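Local coordinates for protein NAD(P)H dehydrogenase (quinone) (Deinococcus radiodurans, PDB 1YDG) that catalyses the FMN-dependent reduction of quinones to quinols by NADH or NADPH, working as a homotetramer that binds one FMN per monomer, at residues G91-S95 with Q96-F100; E45-Q49 with D50-G54; H188-R191 with R192-L196. All blocks are in the same frame, centred on the assembly; numbering follows the deposited sequence.

Contact 1 (G91-S95 with Q96-F100); sequences GGATS and QMRAF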
ATOM      1  N   GLY B  91      -6.449  -0.900  -9.627  1.00 15.36           N
ATOM      2  CA  GLY B  91      -6.011  -0.535  -8.275  1.00 15.28           C
ATOM      3  C   GLY B  91      -5.003   0.591  -8.179  1.00 15.51           C
ATOM      4  O   GLY B  91      -4.471   0.843  -7.094  1.00 16.46           O
ATOM      5  N   GLY B  92      -4.741   1.258  -9.304  1.00 14.63           N
ATOM      6  CA  GLY B  92      -3.927   2.468  -9.353  1.00 14.68           C
ATOM      7  C   GLY B  92      -4.710   3.579 -10.042  1.00 14.49           C
ATOM      8  O   GLY B  92      -5.856   3.393 -10.460  1.00 14.92           O
ATOM      9  N   ALA B  93      -4.122   4.758 -10.125  1.00 14.12           N
ATOM     10  CA  ALA B  93      -4.763   5.832 -10.854  1.00 13.83           C
ATOM     11  C   ALA B  93      -4.632   5.587 -12.370  1.00 13.42           C
ATOM     12  O   ALA B  93      -3.808   4.812 -12.812  1.00 12.88           O
ATOM     13  CB  ALA B  93      -4.164   7.171 -10.454  1.00 14.12           C
ATOM     14  N   THR B  94      -5.461   6.260 -13.157  1.00 12.62           N
ATOM     15  CA  THR B  94      -5.336   6.196 -14.601  1.00 12.47           C
ATOM     16  C   THR B  94      -3.993   6.733 -15.071  1.00 11.99           C
ATOM     17  O   THR B  94      -3.422   7.638 -14.453  1.00 12.33           O
ATOM     18  CB  THR B  94      -6.419   7.030 -15.293  1.00 12.25           C
ATOM     19  OG1 THR B  94      -6.313   8.394 -14.859  1.00 11.51           O
ATOM     20  CG2 THR B  94      -7.813   6.479 -14.981  1.00 12.69           C
ATOM     21  N   SER B  95      -3.523   6.231 -16.206  1.00 12.00           N
ATOM     22  CA  SER B  95      -2.327   6.783 -16.839  1.00 12.53           C
ATOM     23  C   SER B  95      -2.482   8.282 -17.112  1.00 12.46           C
ATOM     24  O   SER B  95      -1.506   9.021 -17.058  1.00 12.08           O
ATOM     25  CB  SER B  95      -1.986   6.041 -18.138  1.00 12.78           C
ATOM     26  OG  SER B  95      -3.044   6.128 -19.068  1.00 14.20           O
ATOM     27  N   GLN B  96      -3.709   8.738 -17.353  1.00 12.56           N
ATOM     28  CA  GLN B  96      -3.938  10.145 -17.667  1.00 12.91           C
ATOM     29  C   GLN B  96      -3.597  11.000 -16.437  1.00 12.88           C
ATOM     30  O   GLN B  96      -2.923  12.036 -16.540  1.00 13.34           O
ATOM     31  CB  GLN B  96      -5.386  10.378 -18.138  1.00 13.03           C
ATOM     32  CG  GLN B  96      -5.725   9.768 -19.509  1.00 12.28           C
ATOM     33  CD  GLN B  96      -6.368   8.376 -19.438  1.00 13.19           C
ATOM     34  OE1 GLN B  96      -6.142   7.617 -18.488  1.00 14.72           O
ATOM     35  NE2 GLN B  96      -7.184   8.047 -20.447  1.00 10.92           N
ATOM     36  N   MET B  97      -4.032  10.546 -15.264  1.00 12.59           N
ATOM     37  CA  MET B  97      -3.710  11.222 -14.033  1.00 12.19           C
ATOM     38  C   MET B  97      -2.211  11.117 -13.768  1.00 11.99           C
ATOM     39  O   MET B  97      -1.568  12.115 -13.460  1.00 12.09           O
ATOM     40  CB  MET B  97      -4.524  10.652 -12.871  1.00 12.64           C
ATOM     41  CG  MET B  97      -4.140  11.192 -11.478  1.00 12.75           C
ATOM     42  SD  MET B  97      -4.376  12.950 -11.235  1.00 14.74           S
ATOM     43  CE  MET B  97      -6.122  13.158 -10.946  1.00 12.93           C
ATOM     44  N   ARG B  98      -1.643   9.923 -13.900  1.00 11.90           N
ATOM     45  CA  ARG B  98      -0.186   9.789 -13.721  1.00 12.06           C
ATOM     46  C   ARG B  98       0.596  10.663 -14.714  1.00 11.78           C
ATOM     47  O   ARG B  98       1.638  11.175 -14.369  1.00 11.89           O
ATOM     48  CB  ARG B  98       0.285   8.347 -13.844  1.00 11.43           C
ATOM     49  CG  ARG B  98      -0.311   7.362 -12.829  1.00 13.59           C
ATOM     50  CD  ARG B  98      -0.235   7.800 -11.382  1.00 13.54           C
ATOM     51  NE  ARG B  98       1.123   8.116 -10.934  1.00 14.00           N
ATOM     52  CZ  ARG B  98       1.489   8.266  -9.660  1.00 15.25           C
ATOM     53  NH1 ARG B  98       0.614   8.092  -8.667  1.00 16.61           N
ATOM     54  NH2 ARG B  98       2.747   8.569  -9.368  1.00 15.36           N
ATOM     55  N   ALA B  99       0.121  10.790 -15.948  1.00 11.93           N
ATOM     56  CA  ALA B  99       0.797  11.651 -16.927  1.00 12.18           C
ATOM     57  C   ALA B  99       0.855  13.077 -16.426  1.00 12.67           C
ATOM     58  O   ALA B  99       1.887  13.725 -16.560  1.00 12.93           O
ATOM     59  CB  ALA B  99       0.117  11.593 -18.273  1.00 12.49           C
ATOM     60  N   PHE B 100      -0.252  13.549 -15.832  1.00 12.73           N
ATOM     61  CA  PHE B 100      -0.303  14.859 -15.220  1.00 12.17           C
ATOM     62  C   PHE B 100       0.702  14.961 -14.083  1.00 12.27           C
ATOM     63  O   PHE B 100       1.480  15.894 -14.007  1.00 10.85           O
ATOM     64  CB  PHE B 100      -1.701  15.183 -14.682  1.00 12.02           C
ATOM     65  CG  PHE B 100      -1.742  16.473 -13.941  1.00 12.69           C
ATOM     66  CD1 PHE B 100      -1.454  17.672 -14.599  1.00 12.32           C
ATOM     67  CD2 PHE B 100      -1.991  16.503 -12.589  1.00 12.29           C
ATOM     68  CE1 PHE B 100      -1.451  18.886 -13.900  1.00 11.46           C
ATOM     69  CE2 PHE B 100      -1.974  17.687 -11.902  1.00 12.20           C
ATOM     70  CZ  PHE B 100      -1.706  18.879 -12.552  1.00 11.71           C
TER
HETATM   71  O   HOH W   1      -1.706   5.894  -8.665  1.00 25.86           O
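One water oxygen joins Ala93 to Arg98: it accepts from Ala93 N at 3.0 Å and from Arg98 NH1 at 3.2 Å. The arginine reaches that water by curling back, with bends at chi2 and chi3, which also places its CD 4.1 Å from Ala93 CB. The same methyl faces Met97 CG, so a small apolar patch lies beside the water bridge. Thr141 OG1 gives Arg98 NH1 a second partner.

Thr94 is the N-cap of helix 95-102. With chi1 at 59°, its OG1 sits between the backbone N and the carbonyl carbon, from where it accepts from Met97 N at 3.2 Å. The carbonyl of the same residue starts the regular helical pattern, accepting from Arg98 N at 2.9 Å with an N-H...O angle of 175°, an almost straight bond. Over the threonine CB comes Gln96 OE1, 3.3 Å away, the glutamine chain being bent at chi2; its NE2 turns elsewhere, to Glu45 OE1. Ser95 N, in the first turn, is bonded to Asp102 OD2 of the second subunit.

The N-H groups of this first turn are therefore met by unlike acceptors, a threonine hydroxyl for Met97 and a carboxylate from across the subunit interface for Ser95. A negative group beside a helix N-terminus would probably be favoured by the helix dipole. Since the Thr94 side chain lies about 4 Å from that of the FMN-binding Arg89, the capped helix start lies beside the cofactor site, consistent with the cap and the bond from the second subunit together holding this turn in place.

Contact 2 (E45-Q49 with D50-G54); sequences ETAPQ and DVIDG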
ATOM      1  N   GLU B  45      -6.796  14.447 -21.621  1.00 16.31           N
ATOM      2  CA  GLU B  45      -7.101  13.147 -22.161  1.00 16.99           C
ATOM      3  C   GLU B  45      -6.002  12.744 -23.120  1.00 17.86           C
ATOM      4  O   GLU B  45      -5.671  13.474 -24.057  1.00 18.65           O
ATOM      5  CB  GLU B  45      -8.464  13.194 -22.874  1.00 16.54           C
ATOM      6  CG  GLU B  45      -8.875  11.909 -23.505  1.00 15.87           C
ATOM      7  CD  GLU B  45      -8.939  10.793 -22.487  1.00 13.75           C
ATOM      8  OE1 GLU B  45      -7.972  10.012 -22.418  1.00 14.35           O
ATOM      9  OE2 GLU B  45      -9.916  10.758 -21.731  1.00 11.48           O
ATOM     10  N   THR B  46      -5.419  11.580 -22.882  1.00 18.22           N
ATOM     11  CA  THR B  46      -4.373  11.060 -23.743  1.00 19.26           C
ATOM     12  C   THR B  46      -4.853   9.950 -24.682  1.00 19.57           C
ATOM     13  O   THR B  46      -4.154   9.623 -25.649  1.00 19.91           O
ATOM     14  CB  THR B  46      -3.212  10.510 -22.900  1.00 19.06           C
ATOM     15  OG1 THR B  46      -3.710   9.484 -22.041  1.00 20.46           O
ATOM     16  CG2 THR B  46      -2.607  11.615 -22.040  1.00 21.02           C
ATOM     17  N   ALA B  47      -6.010   9.350 -24.397  1.00 19.75           N
ATOM     18  CA  ALA B  47      -6.503   8.226 -25.217  1.00 19.91           C
ATOM     19  C   ALA B  47      -6.578   8.584 -26.697  1.00 20.14           C
ATOM     20  O   ALA B  47      -6.967   9.697 -27.039  1.00 19.90           O
ATOM     21  CB  ALA B  47      -7.853   7.764 -24.738  1.00 20.10           C
ATOM     22  N   PRO B  48      -6.210   7.638 -27.582  1.00 20.97           N
ATOM     23  CA  PRO B  48      -6.407   7.906 -29.012  1.00 21.49           C
ATOM     24  C   PRO B  48      -7.898   8.063 -29.320  1.00 21.87           C
ATOM     25  O   PRO B  48      -8.730   7.446 -28.643  1.00 21.85           O
ATOM     26  CB  PRO B  48      -5.822   6.669 -29.715  1.00 21.42           C
ATOM     27  CG  PRO B  48      -5.213   5.812 -28.657  1.00 21.53           C
ATOM     28  CD  PRO B  48      -5.637   6.305 -27.318  1.00 21.05           C
ATOM     29  N   GLN B  49      -8.225   8.889 -30.317  1.00 22.18           N
ATOM     30  CA  GLN B  49      -9.620   9.182 -30.643  1.00 22.75           C
ATOM     31  C   GLN B  49     -10.431   7.931 -30.987  1.00 23.10           C
ATOM     32  O   GLN B  49     -11.622   7.853 -30.670  1.00 23.33           O
ATOM     33  CB  GLN B  49      -9.718  10.170 -31.804  1.00 22.73           C
ATOM     34  CG  GLN B  49     -11.125  10.668 -32.047  1.00 22.27           C
ATOM     35  CD  GLN B  49     -11.752  11.273 -30.804  1.00 23.09           C
ATOM     36  OE1 GLN B  49     -11.161  12.125 -30.163  1.00 23.97           O
ATOM     37  NE2 GLN B  49     -12.954  10.832 -30.462  1.00 23.01           N
ATOM     38  N   ASP B  50      -9.793   6.960 -31.640  1.00 23.56           N
ATOM     39  CA  ASP B  50     -10.485   5.722 -32.016  1.00 23.48           C
ATOM     40  C   ASP B  50     -10.793   4.812 -30.813  1.00 22.77           C
ATOM     41  O   ASP B  50     -11.696   3.983 -30.890  1.00 22.38           O
ATOM     42  CB  ASP B  50      -9.744   4.980 -33.136  1.00 24.59           C
ATOM     43  CG  ASP B  50      -8.433   4.353 -32.684  1.00 28.14           C
ATOM     44  OD1 ASP B  50      -7.970   3.410 -33.370  1.00 33.53           O
ATOM     45  OD2 ASP B  50      -7.853   4.798 -31.672  1.00 32.61           O
ATOM     46  N   VAL B  51     -10.078   4.990 -29.700  1.00 21.86           N
ATOM     47  CA  VAL B  51     -10.456   4.331 -28.434  1.00 21.32           C
ATOM     48  C   VAL B  51     -11.634   5.062 -27.770  1.00 20.30           C
ATOM     49  O   VAL B  51     -12.581   4.437 -27.288  1.00 19.99           O
ATOM     50  CB  VAL B  51      -9.266   4.244 -27.447  1.00 21.27           C
ATOM     51  CG1 VAL B  51      -9.714   3.677 -26.082  1.00 21.17           C
ATOM     52  CG2 VAL B  51      -8.158   3.372 -28.027  1.00 22.03           C
ATOM     53  N   ILE B  52     -11.569   6.391 -27.752  1.00 19.75           N
ATOM     54  CA  ILE B  52     -12.680   7.208 -27.245  1.00 19.36           C
ATOM     55  C   ILE B  52     -13.958   6.914 -28.063  1.00 19.12           C
ATOM     56  O   ILE B  52     -15.055   6.772 -27.518  1.00 19.35           O
ATOM     57  CB  ILE B  52     -12.337   8.712 -27.316  1.00 18.49           C
ATOM     58  CG1 ILE B  52     -11.159   9.030 -26.391  1.00 19.29           C
ATOM     59  CG2 ILE B  52     -13.568   9.546 -26.941  1.00 19.06           C
ATOM     60  CD1 ILE B  52     -10.495  10.398 -26.650  1.00 19.14           C
ATOM     61  N   ASP B  53     -13.793   6.817 -29.379  1.00 18.95           N
ATOM     62  CA  ASP B  53     -14.893   6.501 -30.305  1.00 18.61           C
ATOM     63  C   ASP B  53     -15.602   5.152 -30.065  1.00 18.29           C
ATOM     64  O   ASP B  53     -16.647   4.892 -30.646  1.00 17.58           O
ATOM     65  CB  ASP B  53     -14.349   6.490 -31.720  1.00 19.26           C
ATOM     66  CG  ASP B  53     -14.171   7.871 -32.303  1.00 20.09           C
ATOM     67  OD1 ASP B  53     -14.559   8.889 -31.679  1.00 20.54           O
ATOM     68  OD2 ASP B  53     -13.628   7.923 -33.416  1.00 22.52           O
ATOM     69  N   GLY B  54     -15.027   4.293 -29.231  1.00 17.92           N
ATOM     70  CA  GLY B  54     -15.631   2.999 -28.917  1.00 17.84           C
ATOM     71  C   GLY B  54     -16.709   3.017 -27.848  1.00 17.58           C
ATOM     72  O   GLY B  54     -17.408   2.023 -27.672  1.00 18.16           O
TER
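Ile52 lays its CD1 methyl alongside Glu45, 3.8 Å from the glutamate CG, the two side chains running past each other in opposite directions. Its CG1 meets Ala47 CB at 3.9 Å, so the isoleucine closes over the loop residues that lead into the helix.

Pro48 is the N-cap residue, and its carbonyl oxygen receives two N-H groups. Ile52 N bonds at 3.2 Å in the carbonyl plane, whereas Val51 N, at 3.0 Å, approaches from above that plane. Away from the backbone, the proline ring packs through CG against Val51 CG2. On the next residue, Gln49 NE2 donates to Asp53 OD1 at 2.8 Å. The acceptor lies in the amide plane, yet the carboxylate is met from above its own plane (49° out of it), and the two flat groups are turned 55° against each other. The bend of the glutamine at chi2 brings its amide round to this aspartate four residues on.

Glu45 OE1 accepts from Ala47 N at 2.9 Å on the anti side of the carboxylate and is shared with Gln96 NE2, while OE2 accepts from Trp58 NE1 and is hydrogen-bonded to Tyr14 OH. Leaving strand 37-42, the chain turns at the surface into the short helix 49-52; Ala47, Val51 and the buried Ile52 touch Trp58 of helix 56-64, and Ile52 also touches Ile62.

Contact 3 (H188-R191 with R192-L196); sequences HQVR and RQVEL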
ATOM      1  N   HIS B 188     -18.336  16.938   2.717  1.00 18.11           N
ATOM      2  CA  HIS B 188     -17.691  16.999   4.020  1.00 17.52           C
ATOM      3  C   HIS B 188     -16.174  16.977   3.888  1.00 16.59           C
ATOM      4  O   HIS B 188     -15.468  17.780   4.527  1.00 15.96           O
ATOM      5  CB  HIS B 188     -18.162  15.845   4.915  1.00 18.06           C
ATOM      6  CG  HIS B 188     -17.352  15.692   6.168  1.00 19.86           C
ATOM      7  ND1 HIS B 188     -17.446  16.575   7.227  1.00 24.08           N
ATOM      8  CD2 HIS B 188     -16.398  14.791   6.511  1.00 22.65           C
ATOM      9  CE1 HIS B 188     -16.595  16.212   8.175  1.00 24.94           C
ATOM     10  NE2 HIS B 188     -15.953  15.128   7.768  1.00 23.61           N
ATOM     11  N   GLN B 189     -15.688  16.060   3.061  1.00 15.92           N
ATOM     12  CA  GLN B 189     -14.247  15.950   2.769  1.00 15.99           C
ATOM     13  C   GLN B 189     -13.642  17.288   2.361  1.00 15.72           C
ATOM     14  O   GLN B 189     -12.602  17.680   2.883  1.00 15.39           O
ATOM     15  CB  GLN B 189     -13.986  14.925   1.682  1.00 15.52           C
ATOM     16  CG  GLN B 189     -12.497  14.717   1.376  1.00 15.61           C
ATOM     17  CD  GLN B 189     -12.250  13.641   0.361  1.00 15.54           C
ATOM     18  OE1 GLN B 189     -13.002  12.669   0.276  1.00 14.15           O
ATOM     19  NE2 GLN B 189     -11.168  13.793  -0.425  1.00 15.70           N
ATOM     20  N   VAL B 190     -14.314  17.975   1.444  1.00 16.06           N
ATOM     21  CA  VAL B 190     -13.834  19.239   0.896  1.00 16.23           C
ATOM     22  C   VAL B 190     -14.017  20.367   1.908  1.00 16.67           C
ATOM     23  O   VAL B 190     -13.105  21.149   2.123  1.00 16.08           O
ATOM     24  CB  VAL B 190     -14.547  19.583  -0.432  1.00 16.48           C
ATOM     25  CG1 VAL B 190     -14.100  20.964  -0.970  1.00 15.51           C
ATOM     26  CG2 VAL B 190     -14.277  18.498  -1.494  1.00 16.08           C
ATOM     27  N   ARG B 191     -15.191  20.436   2.544  1.00 17.43           N
ATOM     28  CA  ARG B 191     -15.467  21.471   3.534  1.00 18.04           C
ATOM     29  C   ARG B 191     -14.417  21.387   4.656  1.00 17.13           C
ATOM     30  O   ARG B 191     -13.841  22.379   5.084  1.00 16.64           O
ATOM     31  CB  ARG B 191     -16.909  21.316   4.058  1.00 18.44           C
ATOM     32  CG  ARG B 191     -17.291  22.160   5.267  1.00 20.27           C
ATOM     33  CD  ARG B 191     -18.781  21.990   5.626  1.00 23.14           C
ATOM     34  NE  ARG B 191     -19.044  20.647   6.168  1.00 28.01           N
ATOM     35  CZ  ARG B 191     -19.831  19.704   5.622  1.00 29.40           C
ATOM     36  NH1 ARG B 191     -20.511  19.914   4.491  1.00 31.26           N
ATOM     37  NH2 ARG B 191     -19.952  18.525   6.236  1.00 30.76           N
ATOM     38  N   ARG B 192     -14.154  20.173   5.095  1.00 16.93           N
ATOM     39  CA  ARG B 192     -13.188  19.934   6.143  1.00 16.63           C
ATOM     40  C   ARG B 192     -11.787  20.351   5.729  1.00 15.51           C
ATOM     41  O   ARG B 192     -11.081  20.998   6.493  1.00 15.03           O
ATOM     42  CB  ARG B 192     -13.224  18.458   6.489  1.00 16.62           C
ATOM     43  CG  ARG B 192     -12.102  18.004   7.350  1.00 18.24           C
ATOM     44  CD  ARG B 192     -12.286  16.514   7.674  1.00 19.13           C
ATOM     45  NE  ARG B 192     -11.032  15.980   8.172  1.00 21.02           N
ATOM     46  CZ  ARG B 192     -10.577  16.182   9.395  1.00 21.34           C
ATOM     47  NH1 ARG B 192     -11.285  16.899  10.263  1.00 23.76           N
ATOM     48  NH2 ARG B 192      -9.411  15.671   9.752  1.00 21.52           N
ATOM     49  N   GLN B 193     -11.383  19.967   4.523  1.00 14.64           N
ATOM     50  CA  GLN B 193     -10.060  20.341   4.017  1.00 14.66           C
ATOM     51  C   GLN B 193      -9.883  21.852   3.905  1.00 14.46           C
ATOM     52  O   GLN B 193      -8.818  22.380   4.238  1.00 14.46           O
ATOM     53  CB  GLN B 193      -9.773  19.660   2.677  1.00 14.41           C
ATOM     54  CG  GLN B 193      -8.433  20.063   2.054  1.00 13.84           C
ATOM     55  CD  GLN B 193      -8.037  19.212   0.888  1.00 12.36           C
ATOM     56  OE1 GLN B 193      -8.744  18.286   0.524  1.00 10.84           O
ATOM     57  NE2 GLN B 193      -6.882  19.521   0.282  1.00 11.70           N
ATOM     58  N   VAL B 194     -10.919  22.545   3.446  1.00 14.88           N
ATOM     59  CA  VAL B 194     -10.883  24.016   3.354  1.00 15.39           C
ATOM     60  C   VAL B 194     -10.726  24.643   4.741  1.00 15.61           C
ATOM     61  O   VAL B 194      -9.890  25.517   4.928  1.00 15.64           O
ATOM     62  CB  VAL B 194     -12.151  24.569   2.641  1.00 15.34           C
ATOM     63  CG1 VAL B 194     -12.294  26.086   2.834  1.00 14.76           C
ATOM     64  CG2 VAL B 194     -12.128  24.208   1.173  1.00 14.76           C
ATOM     65  N   GLU B 195     -11.509  24.162   5.708  1.00 16.56           N
ATOM     66  CA  GLU B 195     -11.387  24.610   7.113  1.00 17.50           C
ATOM     67  C   GLU B 195      -9.987  24.373   7.714  1.00 17.01           C
ATOM     68  O   GLU B 195      -9.402  25.277   8.325  1.00 17.67           O
ATOM     69  CB  GLU B 195     -12.462  23.942   7.979  1.00 17.87           C
ATOM     70  CG  GLU B 195     -13.873  24.460   7.686  1.00 20.51           C
ATOM     71  CD  GLU B 195     -14.990  23.629   8.325  1.00 21.31           C
ATOM     72  OE1 GLU B 195     -14.694  22.686   9.106  1.00 25.69           O
ATOM     73  OE2 GLU B 195     -16.178  23.932   8.042  1.00 26.31           O
ATOM     74  N   LEU B 196      -9.441  23.178   7.531  1.00 16.34           N
ATOM     75  CA  LEU B 196      -8.050  22.919   7.952  1.00 16.52           C
ATOM     76  C   LEU B 196      -7.041  23.854   7.267  1.00 15.73           C
ATOM     77  O   LEU B 196      -6.159  24.420   7.920  1.00 15.29           O
ATOM     78  CB  LEU B 196      -7.664  21.456   7.720  1.00 16.05           C
ATOM     79  CG  LEU B 196      -8.302  20.439   8.684  1.00 15.59           C
ATOM     80  CD1 LEU B 196      -8.132  19.023   8.170  1.00 16.34           C
ATOM     81  CD2 LEU B 196      -7.741  20.555  10.095  1.00 14.95           C
TER
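Residues His188-Arg191 and Arg192-Leu196 are consecutive turns of helix 180-204, and the four carbonyls of the first accept from the N-H groups four residues on. Arg192 N to His188 O is 2.8 Å, and Val194 N to Val190 O is 2.9 Å and nearly linear at the carbonyl; Gln193 with Gln189 and Glu195 with Arg191 complete the regular set.

Side chains one turn apart run together. Arg192 CB lies over one face of the His188 ring, and its CD is 3.9 Å from His188 NE2. Both CG atoms are anti to the backbone N, which sends the two side chains the same way; ring and guanidinium planes are 21° apart. At the ring edge and in its plane, Arg191 NH2 makes a weak bond of 3.3 Å to His188 ND1, while His188 NE2 is bonded to Thr155 OG1. Further along, Leu196 CD1 sits 3.9 Å above the centre of the Arg192 guanidinium. Arg191 and Glu195 are also side by side, but it is the aliphatic part that touches: Arg191 CG is 3.5 Å from Glu195 OE2, whereas Arg191 NE stays 4.7 Å from that oxygen, so their attraction is at most long-range.

Gln189 and Gln193 both bond Ser119, on strand 117-124, and Arg192 NH1 bonds Asn115 OD1 of the third subunit. The buried polar ends thus have defined partners on different sides: amides fix the helix to the sheet of the flavodoxin-like fold, while the arginine carries a hydrogen bond across the tetramer interface.

How the contacts relate
Contacts 1 and 3 are buried and contact 2 lies at the surface, yet all three are local arrangements at or within helices of one flavodoxin-like domain. Contacts 1 and 2 both concern helix starts: a threonine hydroxyl caps the first, whereas a proline carbonyl takes two N-H groups in the second. They adjoin through a probable hydrogen bond from Gln96 to Glu45 and through packing of Gln96 on Thr46, although their centres are 16 Å apart. Contact 3, mid-helix and on the opposite side of the chain's centre, has its nearest atoms about 12 Å from contact 1 and about 22 Å from contact 2. Contacts 1 and 3 reach different neighbouring subunits; contact 2 touches none.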